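PDB 7CWW: TsrE from Streptomyces laurentii, which probably acts as a cyclase in thiopeptide antibiotic biosynthesis, closing the peptide macrocycle, and is related to the C-terminal region of lantibiotic dehydratases. Local coordinates for residues Gln192-Glu195 / Leu201-Arg204; Gly37-Trp42 / Pro64-Arg69; His291-Asp296 / Leu356-Arg361; Leu240-Gly243 / Gly247-Tyr250; Thr114-Leu119 / Leu230-Asp235. All blocks are in the same frame, centred on the assembly; numbering follows the deposited sequence.

Contact 1. Residues Gln192-Glu195 / Leu201-Arg204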
# COMPACT_ATOMS: atom_id res chain seq x y z
N GLN A 192 -12.72 8.02 -17.80
CA GLN A 192 -12.90 7.18 -18.98
C GLN A 192 -12.71 5.70 -18.65
O GLN A 192 -13.48 4.84 -19.11
CB GLN A 192 -11.91 7.60 -20.07
CG GLN A 192 -12.47 8.56 -21.11
CD GLN A 192 -11.39 9.42 -21.76
OE1 GLN A 192 -10.28 8.96 -22.03
NE2 GLN A 192 -11.72 10.68 -22.02
N ARG A 193 -11.69 5.38 -17.86
CA ARG A 193 -11.44 4.00 -17.46
C ARG A 193 -12.57 3.45 -16.59
O ARG A 193 -12.97 2.29 -16.73
CB ARG A 193 -10.10 3.91 -16.73
CG ARG A 193 -9.75 2.54 -16.21
CD ARG A 193 -8.26 2.32 -16.30
NE ARG A 193 -7.84 2.27 -17.70
CZ ARG A 193 -6.59 2.45 -18.11
NH1 ARG A 193 -5.64 2.71 -17.23
NH2 ARG A 193 -6.31 2.39 -19.41
N TYR A 194 -13.10 4.27 -15.68
CA TYR A 194 -14.21 3.81 -14.84
C TYR A 194 -15.43 3.47 -15.68
O TYR A 194 -16.08 2.44 -15.43
CB TYR A 194 -14.57 4.85 -13.78
CG TYR A 194 -15.74 4.42 -12.93
CD1 TYR A 194 -15.62 3.35 -12.04
CD2 TYR A 194 -16.99 5.03 -13.05
CE1 TYR A 194 -16.69 2.93 -11.27
CE2 TYR A 194 -18.09 4.60 -12.28
CZ TYR A 194 -17.92 3.55 -11.39
OH TYR A 194 -18.97 3.10 -10.62
N GLU A 195 -15.76 4.30 -16.68
CA GLU A 195 -16.91 4.03 -17.53
C GLU A 195 -16.81 2.66 -18.19
O GLU A 195 -17.80 1.94 -18.30
CB GLU A 195 -17.06 5.10 -18.61
CG GLU A 195 -17.02 6.53 -18.11
CD GLU A 195 -18.29 6.92 -17.38
OE1 GLU A 195 -19.37 6.85 -18.00
OE2 GLU A 195 -18.20 7.28 -16.19
N LEU A 201 -17.22 -3.52 -11.87
CA LEU A 201 -16.64 -3.11 -10.59
C LEU A 201 -17.69 -2.99 -9.50
O LEU A 201 -17.44 -3.38 -8.35
CB LEU A 201 -15.92 -1.78 -10.76
CG LEU A 201 -14.66 -1.79 -11.61
CD1 LEU A 201 -14.28 -0.36 -11.92
CD2 LEU A 201 -13.54 -2.50 -10.89
N ARG A 202 -18.87 -2.43 -9.82
CA ARG A 202 -19.84 -2.13 -8.77
C ARG A 202 -20.39 -3.39 -8.10
O ARG A 202 -20.34 -3.46 -6.86
CB ARG A 202 -20.95 -1.23 -9.33
CG ARG A 202 -20.49 0.23 -9.47
CD ARG A 202 -21.54 1.09 -10.12
NE ARG A 202 -22.84 0.88 -9.50
CZ ARG A 202 -23.94 1.53 -9.85
NH1 ARG A 202 -23.92 2.42 -10.83
NH2 ARG A 202 -25.08 1.27 -9.22
N PRO A 203 -20.87 -4.41 -8.82
CA PRO A 203 -21.33 -5.62 -8.11
C PRO A 203 -20.21 -6.39 -7.42
O PRO A 203 -20.44 -6.98 -6.36
CB PRO A 203 -22.00 -6.46 -9.21
CG PRO A 203 -21.48 -5.91 -10.49
CD PRO A 203 -21.21 -4.46 -10.26
N ARG A 204 -19.00 -6.39 -7.98
CA ARG A 204 -17.87 -7.00 -7.28
C ARG A 204 -17.62 -6.30 -5.94
O ARG A 204 -17.47 -6.96 -4.90
CB ARG A 204 -16.62 -6.96 -8.16
CG ARG A 204 -15.40 -7.68 -7.59
CD ARG A 204 -15.72 -9.14 -7.25
NE ARG A 204 -14.56 -9.85 -6.71
CZ ARG A 204 -14.63 -10.91 -5.90
NH1 ARG A 204 -13.52 -11.49 -5.46
NH2 ARG A 204 -15.81 -11.38 -5.52
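Tyr-194 holds its CG opposite the backbone N (chi1 178°), which swings the ring toward 201-204, across a bend in helix 183-211, while Leu-201 turns its CG the other way, anti to its carbonyl carbon (chi1 -68°), and sends CD1 back to meet it. The two side chains slant across each other where ring atom CD1 of Tyr-194 lies 3.9 Å from CD1 of Leu-201. CE1 of the same ring is next, 4.1 Å from that methyl, so a single branch of the leucine makes the apolar touch. Beyond it, the phenol oxygen runs on to the next residue: Tyr-194 OH is 3.3 Å from CD of Arg-202 and 3.4 Å from CG. Here the arginine crosses the tyrosine at about a right angle, offering its aliphatic part. Its chain bends at chi3 (48°), carrying the guanidinium beyond the oxygen. The partners are seven and eight positions apart and meet across the inside of a strong bend in one long helix, in the all-helical part of the protein; the second arm is also kinked at Pro-203, whose N makes no bond to the turn before. Helix 331-349 lies beside it, with Tyr-194 against Tyr-339 and Arg-343 and Leu-201 against Leu-340; Leu-201 also reaches Phe-139 of helix 131-149. Polar ends are satisfied by the same neighbouring helix. The hydroxyl of the buried Tyr-194 is hydrogen-bonded to Glu-347, and NE of Arg-202 forms a salt bridge with Glu-348.

Contact 2. Residues Gly37-Trp42 / Pro64-Arg69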
# COMPACT_ATOMS: atom_id res chain seq x y z
N GLY A 37 18.29 -23.40 9.24
CA GLY A 37 18.87 -22.63 10.32
C GLY A 37 20.10 -21.85 9.92
O GLY A 37 20.76 -21.25 10.79
N GLU A 38 20.43 -21.84 8.64
CA GLU A 38 21.53 -21.03 8.13
C GLU A 38 21.14 -19.55 8.12
O GLU A 38 22.01 -18.68 8.27
CB GLU A 38 21.89 -21.52 6.73
CG GLU A 38 23.06 -20.84 6.06
CD GLU A 38 23.21 -21.26 4.61
OE1 GLU A 38 22.20 -21.27 3.88
OE2 GLU A 38 24.35 -21.60 4.21
N THR A 39 19.86 -19.26 7.95
CA THR A 39 19.31 -17.91 7.95
C THR A 39 18.17 -17.87 8.96
O THR A 39 17.42 -18.85 9.08
CB THR A 39 18.84 -17.51 6.54
OG1 THR A 39 19.97 -17.43 5.67
CG2 THR A 39 18.10 -16.17 6.54
N ASP A 40 18.04 -16.77 9.69
CA ASP A 40 16.98 -16.66 10.69
C ASP A 40 15.63 -16.41 10.04
O ASP A 40 14.65 -17.11 10.32
CB ASP A 40 17.30 -15.56 11.69
CG ASP A 40 18.48 -15.90 12.58
OD1 ASP A 40 18.48 -16.99 13.19
OD2 ASP A 40 19.41 -15.07 12.67
N SER A 41 15.55 -15.40 9.18
CA SER A 41 14.32 -15.04 8.49
C SER A 41 14.72 -14.17 7.31
O SER A 41 15.86 -13.72 7.22
CB SER A 41 13.35 -14.30 9.42
OG SER A 41 13.95 -13.10 9.92
N TRP A 42 13.77 -13.92 6.41
CA TRP A 42 14.05 -13.02 5.30
C TRP A 42 12.78 -12.32 4.86
O TRP A 42 11.67 -12.77 5.15
CB TRP A 42 14.69 -13.77 4.11
CG TRP A 42 13.75 -14.69 3.37
CD1 TRP A 42 13.35 -15.96 3.74
CD2 TRP A 42 13.13 -14.43 2.11
NE1 TRP A 42 12.51 -16.49 2.79
CE2 TRP A 42 12.36 -15.57 1.77
CE3 TRP A 42 13.15 -13.34 1.23
CZ2 TRP A 42 11.60 -15.65 0.59
CZ3 TRP A 42 12.41 -13.41 0.05
CH2 TRP A 42 11.64 -14.56 -0.25
N PRO A 64 28.41 -15.94 5.55
CA PRO A 64 28.61 -15.12 4.35
C PRO A 64 28.26 -15.85 3.07
O PRO A 64 28.11 -15.19 2.03
CB PRO A 64 30.11 -14.78 4.39
CG PRO A 64 30.63 -15.29 5.69
CD PRO A 64 29.69 -16.37 6.15
N SER A 65 28.09 -17.17 3.11
CA SER A 65 27.83 -17.93 1.89
C SER A 65 26.45 -17.62 1.31
O SER A 65 26.26 -17.74 0.10
CB SER A 65 27.97 -19.43 2.18
OG SER A 65 29.34 -19.79 2.33
N VAL A 66 25.49 -17.20 2.15
CA VAL A 66 24.11 -17.10 1.68
C VAL A 66 23.98 -16.02 0.61
O VAL A 66 23.40 -16.25 -0.45
CB VAL A 66 23.16 -16.82 2.86
CG1 VAL A 66 21.75 -16.61 2.32
CG2 VAL A 66 23.19 -17.96 3.85
N GLU A 67 24.49 -14.82 0.90
CA GLU A 67 24.42 -13.74 -0.08
C GLU A 67 25.20 -14.10 -1.34
O GLU A 67 24.78 -13.76 -2.45
CB GLU A 67 24.99 -12.46 0.54
CG GLU A 67 24.83 -11.25 -0.32
CD GLU A 67 25.41 -10.01 0.34
OE1 GLU A 67 25.85 -10.13 1.51
OE2 GLU A 67 25.42 -8.94 -0.31
N ARG A 68 26.33 -14.79 -1.18
CA ARG A 68 27.16 -15.11 -2.34
C ARG A 68 26.50 -16.18 -3.19
O ARG A 68 26.51 -16.09 -4.43
CB ARG A 68 28.54 -15.55 -1.86
CG ARG A 68 29.36 -14.37 -1.33
CD ARG A 68 30.46 -14.80 -0.36
NE ARG A 68 31.29 -13.65 0.00
CZ ARG A 68 30.92 -12.70 0.85
NH1 ARG A 68 29.73 -12.75 1.45
NH2 ARG A 68 31.74 -11.69 1.12
N ARG A 69 25.91 -17.19 -2.55
CA ARG A 69 25.16 -18.21 -3.29
C ARG A 69 24.00 -17.59 -4.05
O ARG A 69 23.76 -17.93 -5.22
CB ARG A 69 24.67 -19.30 -2.33
CG ARG A 69 23.95 -20.47 -2.97
CD ARG A 69 23.42 -21.45 -1.89
NE ARG A 69 24.37 -21.58 -0.79
CZ ARG A 69 24.06 -21.40 0.50
NH1 ARG A 69 22.82 -21.11 0.86
NH2 ARG A 69 25.01 -21.51 1.42
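Glu-38 and Arg-69 form a salt bridge across the contact. The guanidinium grips the carboxylate end-on, with NH1 of Arg-69 3.1 Å from OE1 of Glu-38 and NH2 of Arg-69 2.9 Å from OE2. Both oxygens are met on their syn sides and the two flat groups are nearly coplanar, 10° apart, with N-H...O angles of 165° and 166°, so neither group can easily swivel. The glutamate reaches out fully extended, while the arginine bends at chi3 to bring its end nitrogens round; one face of its guanidinium lies above Ser-65 O and CA of Val-66 in its own helix. OE1 of Glu-38 is shared, being hydrogen-bonded to Ser-33 OG as well.

Van der Waals packing sits just inside the ion pair. One methyl of Val-66 does nearly all of it: CG2 is 3.4 Å from CD of Glu-38 and 3.6 Å from its CG, so the valine lies against the carboxylate end. From the next residue, OG1 of Thr-39 comes within 3.7 Å of the same CG2, the threonine and valine side chains meeting at a slant. That hydroxyl is hydrogen-bonded to Ser-33.

Within 64-69, NH1 of Arg-68 bonds back to Pro-64 O at 3.0 Å. Gly-37 closes helix 15-35 with a Schellman motif, and the chain then enters strand 39-49. The ion pair therefore ties the helix-to-strand turn to the first turn of helix 65-78, where two helices lie side by side on one three-stranded antiparallel sheet, a two-layer alpha/beta arrangement.

Contact 3. Residues His291-Asp296 / Leu356-Arg361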
# COMPACT_ATOMS: atom_id res chain seq x y z
N HIS A 291 -13.26 19.93 -1.22
CA HIS A 291 -12.17 20.64 -0.56
C HIS A 291 -12.69 21.72 0.37
O HIS A 291 -12.14 21.94 1.45
CB HIS A 291 -11.21 21.23 -1.60
CG HIS A 291 -10.31 20.22 -2.22
ND1 HIS A 291 -10.39 19.87 -3.56
CD2 HIS A 291 -9.34 19.44 -1.69
CE1 HIS A 291 -9.49 18.93 -3.82
NE2 HIS A 291 -8.84 18.66 -2.70
N ARG A 292 -13.76 22.41 -0.03
CA ARG A 292 -14.40 23.36 0.87
C ARG A 292 -14.89 22.66 2.13
O ARG A 292 -14.80 23.21 3.23
CB ARG A 292 -15.55 24.06 0.14
CG ARG A 292 -15.74 25.52 0.54
CD ARG A 292 -16.59 26.27 -0.49
NE ARG A 292 -17.82 25.56 -0.82
CZ ARG A 292 -18.11 25.10 -2.04
NH1 ARG A 292 -17.26 25.29 -3.04
NH2 ARG A 292 -19.26 24.46 -2.25
N ALA A 293 -15.40 21.43 1.99
CA ALA A 293 -15.89 20.68 3.15
C ALA A 293 -14.76 20.43 4.15
O ALA A 293 -14.92 20.66 5.35
CB ALA A 293 -16.52 19.36 2.71
N ILE A 294 -13.62 19.96 3.66
CA ILE A 294 -12.49 19.74 4.56
C ILE A 294 -12.03 21.06 5.16
O ILE A 294 -11.79 21.16 6.37
CB ILE A 294 -11.34 19.04 3.82
CG1 ILE A 294 -11.79 17.69 3.30
CG2 ILE A 294 -10.14 18.89 4.74
CD1 ILE A 294 -11.37 17.44 1.88
N ALA A 295 -11.93 22.10 4.33
CA ALA A 295 -11.41 23.39 4.79
C ALA A 295 -12.26 23.97 5.91
O ALA A 295 -11.73 24.68 6.78
CB ALA A 295 -11.34 24.37 3.61
N ASP A 296 -13.56 23.70 5.91
CA ASP A 296 -14.44 24.24 6.94
C ASP A 296 -14.50 23.37 8.19
O ASP A 296 -15.08 23.80 9.19
CB ASP A 296 -15.86 24.42 6.38
CG ASP A 296 -15.90 25.36 5.19
OD1 ASP A 296 -14.82 25.73 4.67
OD2 ASP A 296 -17.02 25.72 4.77
N LEU A 356 -20.62 13.71 3.96
CA LEU A 356 -20.02 12.87 4.99
C LEU A 356 -18.95 13.63 5.76
O LEU A 356 -18.91 13.59 7.00
CB LEU A 356 -19.43 11.61 4.36
CG LEU A 356 -20.42 10.67 3.68
CD1 LEU A 356 -19.66 9.64 2.82
CD2 LEU A 356 -21.29 10.00 4.73
N ILE A 357 -18.07 14.34 5.05
CA ILE A 357 -17.04 15.13 5.72
C ILE A 357 -17.67 16.16 6.65
O ILE A 357 -17.24 16.32 7.80
CB ILE A 357 -16.11 15.80 4.68
CG1 ILE A 357 -15.32 14.73 3.91
CG2 ILE A 357 -15.16 16.78 5.35
CD1 ILE A 357 -14.90 15.18 2.52
N ARG A 358 -18.72 16.85 6.18
CA ARG A 358 -19.37 17.86 7.00
C ARG A 358 -19.94 17.27 8.29
O ARG A 358 -20.09 17.99 9.28
CB ARG A 358 -20.49 18.54 6.21
CG ARG A 358 -20.04 19.63 5.26
CD ARG A 358 -21.22 20.46 4.76
NE ARG A 358 -22.21 19.66 4.02
CZ ARG A 358 -22.19 19.50 2.70
NH1 ARG A 358 -21.24 20.07 1.97
NH2 ARG A 358 -23.12 18.77 2.10
N SER A 359 -20.26 15.98 8.31
CA SER A 359 -20.91 15.40 9.47
C SER A 359 -19.92 14.91 10.53
O SER A 359 -20.36 14.52 11.62
CB SER A 359 -21.82 14.24 9.05
OG SER A 359 -21.04 13.14 8.61
N VAL A 360 -18.62 14.93 10.26
CA VAL A 360 -17.63 14.51 11.26
C VAL A 360 -17.52 15.59 12.33
O VAL A 360 -17.06 16.70 12.06
CB VAL A 360 -16.27 14.22 10.61
CG1 VAL A 360 -15.31 13.66 11.64
CG2 VAL A 360 -16.43 13.23 9.46
N ARG A 361 -17.94 15.27 13.54
CA ARG A 361 -18.00 16.22 14.64
C ARG A 361 -17.53 15.53 15.91
O ARG A 361 -17.53 14.30 15.99
CB ARG A 361 -19.43 16.76 14.83
CG ARG A 361 -19.96 17.61 13.68
CD ARG A 361 -21.49 17.62 13.70
NE ARG A 361 -22.03 16.30 14.00
CZ ARG A 361 -22.79 15.58 13.17
NH1 ARG A 361 -23.12 16.06 11.98
NH2 ARG A 361 -23.23 14.39 13.54
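Ile-357 packs against Ala-293 and Ile-294, and its side chain carries most of the contact. Its CB already touches, lying 4.1 Å from CB of Ala-293. From there the chain forks. The CG2 methyl, anti to the backbone N (chi1 -66° for the other branch), goes straight at the facing helix: it is 3.9 Å from Ala-293 CB and touches Ala-293 C, the backbone N of Ile-294 and Ile-294 CG1 at similar range. A small alanine thus lets the methyl settle onto bare helix backbone. The longer branch carries CD1 past it, to 4.1 Å from CG1 of Ile-294, the two isoleucines meeting at a slant. At the outer margin, CG of Arg-358 lies 4.4 Å from CB of Ala-293, and its guanidinium continues outward.

Both segments lie at the C-terminal ends of their helices. Leu-356 O accepts from both the OG and the N of Ser-359, closing the last turn of helix 353-359, and Asn-297 ND2, just beyond the other helix, bonds to the carbonyls of Ile-357 and Val-360. Such an interface is plain helix-helix packing of an isoleucine on an alanine and the backbone beside it, joining the ends of helices 286-296 and 353-359 in the all-helical portion of the fold.

Contact 4. Residues Leu240-Gly243 / Gly247-Tyr250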
# COMPACT_ATOMS: atom_id res chain seq x y z
N LEU A 240 0.20 -1.50 16.18
CA LEU A 240 0.25 -0.18 15.56
C LEU A 240 -0.30 0.87 16.52
O LEU A 240 0.33 1.91 16.75
CB LEU A 240 -0.55 -0.18 14.26
CG LEU A 240 -0.02 -1.14 13.20
CD1 LEU A 240 -1.00 -1.24 12.05
CD2 LEU A 240 1.33 -0.65 12.70
N GLN A 241 -1.46 0.58 17.10
CA GLN A 241 -2.10 1.48 18.05
C GLN A 241 -1.24 1.69 19.29
O GLN A 241 -1.13 2.81 19.79
CB GLN A 241 -3.46 0.90 18.44
CG GLN A 241 -4.36 1.86 19.17
CD GLN A 241 -4.57 3.12 18.37
OE1 GLN A 241 -5.25 3.10 17.34
NE2 GLN A 241 -3.99 4.23 18.83
N LYS A 242 -0.64 0.61 19.80
CA LYS A 242 0.22 0.70 20.98
C LYS A 242 1.45 1.57 20.72
O LYS A 242 1.89 2.32 21.60
CB LYS A 242 0.64 -0.71 21.39
CG LYS A 242 1.65 -0.82 22.52
CD LYS A 242 1.34 -2.02 23.40
CE LYS A 242 2.60 -2.62 24.00
NZ LYS A 242 2.59 -4.11 23.93
N GLY A 243 2.02 1.47 19.52
CA GLY A 243 3.17 2.31 19.20
C GLY A 243 2.86 3.79 19.34
O GLY A 243 3.63 4.54 19.93
N GLY A 247 3.79 6.78 22.65
CA GLY A 247 4.72 7.84 22.30
C GLY A 247 5.91 7.41 21.46
O GLY A 247 6.86 8.18 21.32
N ARG A 248 5.87 6.21 20.89
CA ARG A 248 7.03 5.67 20.19
C ARG A 248 6.97 5.87 18.68
O ARG A 248 8.02 6.01 18.05
CB ARG A 248 7.16 4.18 20.50
CG ARG A 248 7.68 3.88 21.93
CD ARG A 248 7.94 2.38 22.10
NE ARG A 248 6.69 1.62 22.09
CZ ARG A 248 6.34 0.74 21.15
NH1 ARG A 248 5.17 0.11 21.26
NH2 ARG A 248 7.13 0.49 20.12
N PHE A 249 5.78 5.88 18.10
CA PHE A 249 5.61 5.95 16.65
C PHE A 249 5.26 7.38 16.25
O PHE A 249 4.49 8.06 16.93
CB PHE A 249 4.51 5.00 16.17
CG PHE A 249 4.87 3.53 16.24
CD1 PHE A 249 6.09 3.11 16.77
CD2 PHE A 249 3.99 2.58 15.77
CE1 PHE A 249 6.41 1.76 16.82
CE2 PHE A 249 4.30 1.22 15.82
CZ PHE A 249 5.52 0.82 16.35
N TYR A 250 5.84 7.83 15.13
CA TYR A 250 5.59 9.16 14.58
C TYR A 250 5.52 9.04 13.07
O TYR A 250 6.24 8.22 12.48
CB TYR A 250 6.68 10.15 15.01
CG TYR A 250 6.70 10.34 16.50
CD1 TYR A 250 5.86 11.26 17.11
CD2 TYR A 250 7.52 9.54 17.30
CE1 TYR A 250 5.84 11.40 18.49
CE2 TYR A 250 7.51 9.68 18.68
CZ TYR A 250 6.67 10.61 19.27
OH TYR A 250 6.64 10.73 20.64
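A Schellman motif ends helix 224-245 here, with Gly-243 in the last full turn and Arg-248 and Phe-249 folding back onto it. Gly-247 supplies the positive phi (81°) that reverses the chain. Two backbone donors then converge on one carbonyl: N of Arg-248 is 3.0 Å from Gly-243 O and approaches nearly along its C=O axis, whereas N of Phe-249, 3.1 Å from that oxygen, comes from above the carbonyl plane. The phenylalanine ring lies flat against the glycine in a CH-pi contact, with CA of Gly-243 3.5 Å from the ring centroid and only 12° off the ring normal. Having no side chain, Gly-243 lets the ring come down so closely. CD2 of Phe-249 also comes within 3.8 Å of Leu-240 O. Outside, the guanidinium of Arg-248 lays a face over the same CA, its NH1 3.6 Å from Gly-243 CA, and meets CG of Lys-242 at its edge; Glu-246 pairs with this guanidinium in a salt bridge.

On the buried side, Phe-249 and Leu-240 both reach Leu-108 of helix 106-127. Leu-240 also packs on Leu-315 and Tyr-319 of helix 308-326, and the backbone of Tyr-250 is bonded to Gly-101.

Contact 5. Residues Thr114-Leu119 / Leu230-Asp235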
# COMPACT_ATOMS: atom_id res chain seq x y z
N THR A 114 8.24 -9.72 6.83
CA THR A 114 8.66 -11.12 6.94
C THR A 114 7.44 -12.04 6.99
O THR A 114 7.36 -13.03 6.27
CB THR A 114 9.52 -11.30 8.20
OG1 THR A 114 10.66 -10.44 8.13
CG2 THR A 114 9.99 -12.76 8.37
N GLU A 115 6.47 -11.70 7.84
CA GLU A 115 5.34 -12.60 8.01
C GLU A 115 4.41 -12.62 6.81
O GLU A 115 3.68 -13.59 6.63
CB GLU A 115 4.57 -12.22 9.27
CG GLU A 115 5.40 -12.41 10.53
CD GLU A 115 4.57 -12.34 11.79
OE1 GLU A 115 3.61 -11.54 11.85
OE2 GLU A 115 4.90 -13.09 12.74
N THR A 116 4.40 -11.56 5.99
CA THR A 116 3.56 -11.54 4.80
C THR A 116 4.32 -11.89 3.53
O THR A 116 3.74 -11.82 2.44
CB THR A 116 2.90 -10.16 4.63
OG1 THR A 116 3.90 -9.14 4.56
CG2 THR A 116 1.96 -9.87 5.79
N THR A 117 5.60 -12.26 3.64
CA THR A 117 6.33 -12.73 2.46
C THR A 117 5.73 -14.00 1.85
O THR A 117 5.57 -14.05 0.62
CB THR A 117 7.81 -12.94 2.83
OG1 THR A 117 8.42 -11.66 3.10
CG2 THR A 117 8.57 -13.64 1.69
N PRO A 118 5.36 -15.04 2.62
CA PRO A 118 4.65 -16.17 1.98
C PRO A 118 3.40 -15.76 1.23
O PRO A 118 3.15 -16.27 0.13
CB PRO A 118 4.32 -17.10 3.16
CG PRO A 118 5.43 -16.85 4.15
CD PRO A 118 5.76 -15.36 4.01
N LEU A 119 2.60 -14.85 1.79
CA LEU A 119 1.40 -14.38 1.10
C LEU A 119 1.75 -13.68 -0.20
O LEU A 119 1.14 -13.92 -1.24
CB LEU A 119 0.59 -13.44 2.00
CG LEU A 119 -0.52 -12.67 1.29
CD1 LEU A 119 -1.65 -13.61 0.85
CD2 LEU A 119 -1.08 -11.56 2.20
N LEU A 230 -6.03 -9.72 5.18
CA LEU A 230 -6.81 -8.97 6.18
C LEU A 230 -6.49 -9.44 7.59
O LEU A 230 -6.31 -8.60 8.48
CB LEU A 230 -8.32 -9.12 5.91
CG LEU A 230 -8.73 -8.51 4.57
CD1 LEU A 230 -10.05 -9.11 4.09
CD2 LEU A 230 -8.78 -6.97 4.63
N VAL A 231 -6.45 -10.76 7.82
CA VAL A 231 -6.26 -11.23 9.19
C VAL A 231 -4.87 -10.85 9.69
O VAL A 231 -4.69 -10.49 10.86
CB VAL A 231 -6.53 -12.75 9.31
CG1 VAL A 231 -7.99 -13.07 8.94
CG2 VAL A 231 -5.58 -13.57 8.45
N ARG A 232 -3.86 -10.92 8.82
CA ARG A 232 -2.51 -10.54 9.25
C ARG A 232 -2.42 -9.04 9.54
O ARG A 232 -1.90 -8.64 10.59
CB ARG A 232 -1.51 -10.96 8.19
CG ARG A 232 -1.39 -12.47 8.11
CD ARG A 232 -0.06 -12.91 7.54
NE ARG A 232 -0.01 -14.37 7.49
CZ ARG A 232 0.63 -15.13 8.39
NH1 ARG A 232 1.27 -14.57 9.40
NH2 ARG A 232 0.60 -16.45 8.26
N LEU A 233 -2.94 -8.19 8.65
CA LEU A 233 -2.91 -6.76 8.94
C LEU A 233 -3.70 -6.45 10.20
O LEU A 233 -3.27 -5.67 11.05
CB LEU A 233 -3.45 -5.95 7.76
CG LEU A 233 -3.38 -4.42 7.89
CD1 LEU A 233 -1.91 -3.88 7.98
CD2 LEU A 233 -4.13 -3.74 6.73
N ARG A 234 -4.87 -7.08 10.35
CA ARG A 234 -5.70 -6.81 11.52
C ARG A 234 -5.02 -7.26 12.80
O ARG A 234 -5.17 -6.61 13.84
CB ARG A 234 -7.06 -7.48 11.34
CG ARG A 234 -8.05 -7.20 12.46
CD ARG A 234 -9.35 -7.94 12.20
NE ARG A 234 -9.19 -9.39 12.33
CZ ARG A 234 -10.14 -10.27 11.99
NH1 ARG A 234 -11.28 -9.85 11.46
NH2 ARG A 234 -9.94 -11.57 12.18
N ASP A 235 -4.25 -8.36 12.75
CA ASP A 235 -3.47 -8.79 13.91
C ASP A 235 -2.46 -7.73 14.34
O ASP A 235 -2.08 -7.67 15.51
CB ASP A 235 -2.71 -10.08 13.58
CG ASP A 235 -3.59 -11.31 13.63
OD1 ASP A 235 -4.72 -11.24 14.17
OD2 ASP A 235 -3.14 -12.36 13.12
O HOH W 1 1.53 -12.04 10.41
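Arg-232 lays its side chain across Glu-115 and Thr-116, and the close part of the contact is backbone and methyl. One face of the guanidinium rests over the carbonyl oxygen of Glu-115, which sits 3.6 Å above the plane and toward its rim; at 3.8 Å, NH1 of Arg-232 and Glu-115 O are not hydrogen-bonded. Behind it, CD of Arg-232 lies 4.0 Å from CG2 of Thr-116, the two chains sliding past one another in opposite senses. Thr-116 can offer this methyl because its OG1 takes the crowded position (chi1 57°) and hydrogen-bonds back to Phe-112 O, which turns CG2 toward Arg-232.

The outer side is looser. The carboxylate of Glu-115 does not reach the arginine: OE1 and NH1 of Arg-232 stand 4.5 Å apart, beyond a salt bridge. A water fills in, donating to Glu-115 OE1 at 2.6 Å and accepting from Arg-232 NH1 at 2.7 Å, in the guanidinium plane. Each charge has a firmer partner nearby, Tyr-236 OH for OE1 of Glu-115 and Glu-228 for NE of Arg-232.

With only 142 Å² buried, the helices meet here mainly through a single long side chain. Leu-233 places helix 224-245 against helix 308-326 as well. This is antiparallel helix-helix packing of 106-127 and 224-245, with one arginine and a bridging water spanning the gap, in the helical part of the fold.

In the fold
Contacts 4 and 5 share helix 224-245, the one closing its end and the other joining it to helix 106-127; contact 5 is nearest the chain's centre. Contacts 2 and 5 touch directly, Trp-42 and Ser-41 packing on Thr-114 and Thr-117, so the sheet layer is coupled to helix 106-127. Contact 1 is nested within the loop closed by contact 5, while contacts 2 and 3 lie on opposite sides of the chain's centre, their centres about 52 Å apart. None is wholly buried. Contact 3 is purely apolar and contact 1 mixes ring and aliphatic packing, contact 4 relies on backbone bonds and a ring laid on a glycine, contact 2 on a direct ion pair, and contact 5 on water.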